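Local coordinates for protein profilin II (Acanthamoeba castellanii, PDB 1F2K) that binds monomeric actin and, by preventing or enhancing actin polymerization according to its concentration, shapes the cytoskeleton, and also binds the phosphoinositide PIP2, at residues A[83-87]-A[98-102]; A[86-90]-A[109-114]. One frame throughout, in Å; residues are numbered along the deposited sequence.

Contact 1: residues A[83-87]-A[98-102]; sequences SAGVI and GVYNE
Aromatic-glycine pairing across neighbouring antiparallel strands lets a ring lie over bare backbone, and Tyr100 over Gly85, where 83-87 meets 98-102, illustrates it. Strands 84-87 and 98-100 run antiparallel at 162°, their axes 4.5 Å apart at closest approach. Within these segments Gly98 is the first partner, in a hydrogen-bonded pair with Ile87: Gly98 N donates to Ile87 O at 2.9 Å, and Ile87 N to Gly98 O at 2.7 Å. Val99 faces Val86 in a non-hydrogen-bonded pair with CA atoms 4.1 Å apart; both side chains lie on one face, where Val86 CG2 meets Val99 CG1 at 4.0 Å and Tyr67 touches both residues. Tyr100 pairs with Gly85 through Tyr100 N to Gly85 O, 3.0 Å, and a weak return bond from Gly85 N to Tyr100 O, 3.4 Å. With chi1 at 56° (p), its ring leans across the neighbouring strand, placing Gly85 CA 3.9 Å from the ring centroid in a CH-pi contact. A CB on Gly85 would clash with the hydroxyl, and its phi/psi of 162/178 is extended in a way glycine readily allows. At the ring edge, Ile87 CD1 lies 4.0 Å from Tyr100 CE2. Past the strand end at Tyr100, Asn101 turns its CB away, and Glu102 OE2 lies 3.5 Å from Ser83 OG. The arrangement is the open end of the beta hairpin formed by strands 84-90 and 94-100 in the antiparallel profilin sheet.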
# COMPACT_ATOMS: atom_id res chain seq x y z
N SER A 83 -13.73 -2.53 9.57
CA SER A 83 -14.04 -3.10 8.28
C SER A 83 -13.06 -2.67 7.17
O SER A 83 -12.92 -3.34 6.13
CB SER A 83 -15.46 -2.71 7.89
OG SER A 83 -16.40 -3.54 8.55
N ALA A 84 -12.38 -1.55 7.43
CA ALA A 84 -11.39 -0.98 6.51
C ALA A 84 -10.01 -1.62 6.67
O ALA A 84 -9.82 -2.63 7.40
CB ALA A 84 -11.30 0.53 6.72
N GLY A 85 -9.06 -1.06 5.92
CA GLY A 85 -7.68 -1.53 5.94
C GLY A 85 -6.87 -1.09 4.74
O GLY A 85 -7.36 -0.44 3.82
N VAL A 86 -5.60 -1.46 4.75
CA VAL A 86 -4.71 -1.08 3.67
C VAL A 86 -3.81 -2.24 3.32
O VAL A 86 -3.27 -2.91 4.22
CB VAL A 86 -3.83 0.11 4.10
CG1 VAL A 86 -3.05 -0.25 5.32
CG2 VAL A 86 -2.88 0.49 2.97
N ILE A 87 -3.66 -2.49 2.02
CA ILE A 87 -2.76 -3.56 1.56
C ILE A 87 -1.51 -2.90 0.98
O ILE A 87 -1.64 -2.09 0.05
CB ILE A 87 -3.40 -4.38 0.43
CG1 ILE A 87 -4.76 -4.92 0.87
CG2 ILE A 87 -2.52 -5.51 0.05
CD1 ILE A 87 -4.72 -5.97 1.95
N GLY A 98 -2.74 0.20 -1.29
CA GLY A 98 -4.16 0.23 -1.61
C GLY A 98 -5.07 0.09 -0.39
O GLY A 98 -5.00 -0.91 0.36
N VAL A 99 -5.96 1.06 -0.19
CA VAL A 99 -6.88 1.06 0.93
C VAL A 99 -8.25 0.62 0.44
O VAL A 99 -8.63 0.88 -0.70
CB VAL A 99 -6.99 2.47 1.65
CG1 VAL A 99 -5.63 3.17 1.70
CG2 VAL A 99 -8.00 3.33 0.99
N TYR A 100 -9.00 -0.04 1.30
CA TYR A 100 -10.31 -0.51 0.93
C TYR A 100 -11.19 -0.15 2.09
O TYR A 100 -10.71 0.04 3.21
CB TYR A 100 -10.27 -2.02 0.71
CG TYR A 100 -9.75 -2.79 1.90
CD1 TYR A 100 -10.58 -3.07 2.98
CD2 TYR A 100 -8.43 -3.23 1.95
CE1 TYR A 100 -10.11 -3.78 4.09
CE2 TYR A 100 -7.94 -3.94 3.05
CZ TYR A 100 -8.79 -4.21 4.12
OH TYR A 100 -8.33 -4.91 5.22
N ASN A 101 -12.48 -0.04 1.83
CA ASN A 101 -13.41 0.36 2.87
C ASN A 101 -14.33 -0.78 3.20
O ASN A 101 -14.23 -1.88 2.65
CB ASN A 101 -14.25 1.53 2.37
CG ASN A 101 -15.05 1.18 1.11
OD1 ASN A 101 -14.97 0.04 0.62
ND2 ASN A 101 -15.81 2.13 0.59
N GLU A 102 -15.25 -0.48 4.11
CA GLU A 102 -16.25 -1.43 4.56
C GLU A 102 -16.73 -2.36 3.45
O GLU A 102 -16.66 -3.59 3.59
CB GLU A 102 -17.44 -0.66 5.10
CG GLU A 102 -17.20 -0.04 6.47
CD GLU A 102 -18.25 -0.50 7.48
OE1 GLU A 102 -19.36 -0.89 7.00
OE2 GLU A 102 -17.97 -0.47 8.71

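Contact 2: residues A[86-90]-A[109-114]; sequences VITVK and AANVVE
Helix-on-sheet packing often rests on a few branched side chains, and here Ile87 and Val89 of the strand and Val113 of the helix bury the most surface. Strand 86-90 is extended and helix 109-114 has regular helical phi/psi values; their axes come within 8.2 Å and diverge by 25° with the same N-to-C sense, a signed crossing of -25°. Ile87 (chi1 and chi2 both m) points toward the helix and meets three of its residues: CG1 lies 3.9 Å from Ala109 CB, CD1 3.9 Å from Ala110 CB, and CG2 3.8 Å from Val113 CB. The two alanines let the helix backbone come close, with CA of Ala110 5.8 Å from CA of Ile87. Two residues on, Val89 (t) points the same way, and its CG2 touches Val113 CG1 at 3.5 Å. Val113, also t, thus bridges both strand residues from one turn beyond Ala109, whose O accepts the bond from Val113 N at 3.2 Å. Glu114 OE2 passes 3.5 Å from Val89 CG2, but the carboxylate is held by Tyr78, Ser76 and Arg75. Val86 and Thr88 point away from the helix, and Thr88 touches Leu45 and Phe49 of helix 39-50. The helix 106-121 therefore covers one face of the sheet, also touching strands 76-81 and 94-100 through Tyr78, Leu96 and Tyr100, while helix 39-50 lies against the opposite face.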
# COMPACT_ATOMS: atom_id res chain seq x y z
N VAL A 86 -5.60 -1.46 4.75
CA VAL A 86 -4.71 -1.08 3.67
C VAL A 86 -3.81 -2.24 3.32
O VAL A 86 -3.27 -2.91 4.22
CB VAL A 86 -3.83 0.11 4.10
CG1 VAL A 86 -3.05 -0.25 5.32
CG2 VAL A 86 -2.88 0.49 2.97
N ILE A 87 -3.66 -2.49 2.02
CA ILE A 87 -2.76 -3.56 1.56
C ILE A 87 -1.51 -2.90 0.98
O ILE A 87 -1.64 -2.09 0.05
CB ILE A 87 -3.40 -4.38 0.43
CG1 ILE A 87 -4.76 -4.92 0.87
CG2 ILE A 87 -2.52 -5.51 0.05
CD1 ILE A 87 -4.72 -5.97 1.95
N THR A 88 -0.31 -3.16 1.51
CA THR A 88 0.87 -2.54 0.87
C THR A 88 1.77 -3.67 0.51
O THR A 88 1.83 -4.64 1.22
CB THR A 88 1.62 -1.53 1.75
OG1 THR A 88 2.31 -2.21 2.79
CG2 THR A 88 0.64 -0.52 2.32
N VAL A 89 2.42 -3.53 -0.64
CA VAL A 89 3.34 -4.53 -1.18
C VAL A 89 4.55 -3.84 -1.74
O VAL A 89 4.43 -2.74 -2.32
CB VAL A 89 2.70 -5.32 -2.33
CG1 VAL A 89 3.61 -6.50 -2.74
CG2 VAL A 89 1.35 -5.81 -1.91
N LYS A 90 5.71 -4.49 -1.56
CA LYS A 90 7.01 -3.97 -2.00
C LYS A 90 7.59 -4.58 -3.26
O LYS A 90 7.79 -5.81 -3.35
CB LYS A 90 8.03 -4.15 -0.89
CG LYS A 90 9.46 -3.75 -1.27
CD LYS A 90 10.33 -3.83 -0.01
CE LYS A 90 11.82 -3.56 -0.24
NZ LYS A 90 12.56 -3.44 1.05
N ALA A 109 -8.94 -7.06 -2.00
CA ALA A 109 -8.01 -5.98 -2.18
C ALA A 109 -6.57 -6.50 -2.22
O ALA A 109 -5.76 -5.95 -2.95
CB ALA A 109 -8.18 -4.95 -1.06
N ALA A 110 -6.27 -7.55 -1.44
CA ALA A 110 -4.92 -8.07 -1.37
C ALA A 110 -4.57 -8.67 -2.71
O ALA A 110 -3.45 -8.52 -3.17
CB ALA A 110 -4.82 -9.15 -0.27
N ASN A 111 -5.53 -9.37 -3.31
CA ASN A 111 -5.32 -9.99 -4.60
C ASN A 111 -4.97 -8.93 -5.67
O ASN A 111 -4.00 -9.06 -6.40
CB ASN A 111 -6.57 -10.78 -5.02
CG ASN A 111 -6.75 -12.08 -4.24
OD1 ASN A 111 -5.84 -12.51 -3.50
ND2 ASN A 111 -7.92 -12.72 -4.42
N VAL A 112 -5.73 -7.86 -5.73
CA VAL A 112 -5.44 -6.88 -6.73
C VAL A 112 -4.05 -6.30 -6.57
O VAL A 112 -3.25 -6.35 -7.50
CB VAL A 112 -6.54 -5.80 -6.70
CG1 VAL A 112 -6.22 -4.63 -7.57
CG2 VAL A 112 -7.85 -6.46 -7.20
N VAL A 113 -3.74 -5.79 -5.38
CA VAL A 113 -2.44 -5.20 -5.11
C VAL A 113 -1.26 -6.15 -5.32
O VAL A 113 -0.31 -5.79 -5.96
CB VAL A 113 -2.37 -4.60 -3.67
CG1 VAL A 113 -1.04 -3.83 -3.47
CG2 VAL A 113 -3.49 -3.63 -3.47
N GLU A 114 -1.32 -7.34 -4.76
CA GLU A 114 -0.24 -8.29 -4.93
C GLU A 114 -0.11 -8.69 -6.40
O GLU A 114 0.95 -9.06 -6.83
CB GLU A 114 -0.51 -9.53 -4.11
CG GLU A 114 -0.62 -9.25 -2.64
CD GLU A 114 0.73 -9.34 -1.96
OE1 GLU A 114 1.69 -9.76 -2.62
OE2 GLU A 114 0.82 -9.03 -0.78

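Following the chain from the N terminus, strand 84-90 supplies the first segment of both contacts, which share Val86 and Ile87. Contact 1 closes first, when the chain turns back after Lys90 and strand 94-100 returns alongside its neighbour. After a short connection the chain enters helix 106-121, and contact 2 brings that helix back to the strand where the hairpin began. Both closures thus start from the same strand, and that of 109-114 reaches further along the chain, ending beyond 98-102. One is lateral, within the sheet; the other joins the sheet to the helix lying on its face. They meet where Tyr100 CD2 packs 3.5 Å from Ala109 CB, so hairpin and C-terminal helix form a continuous unit.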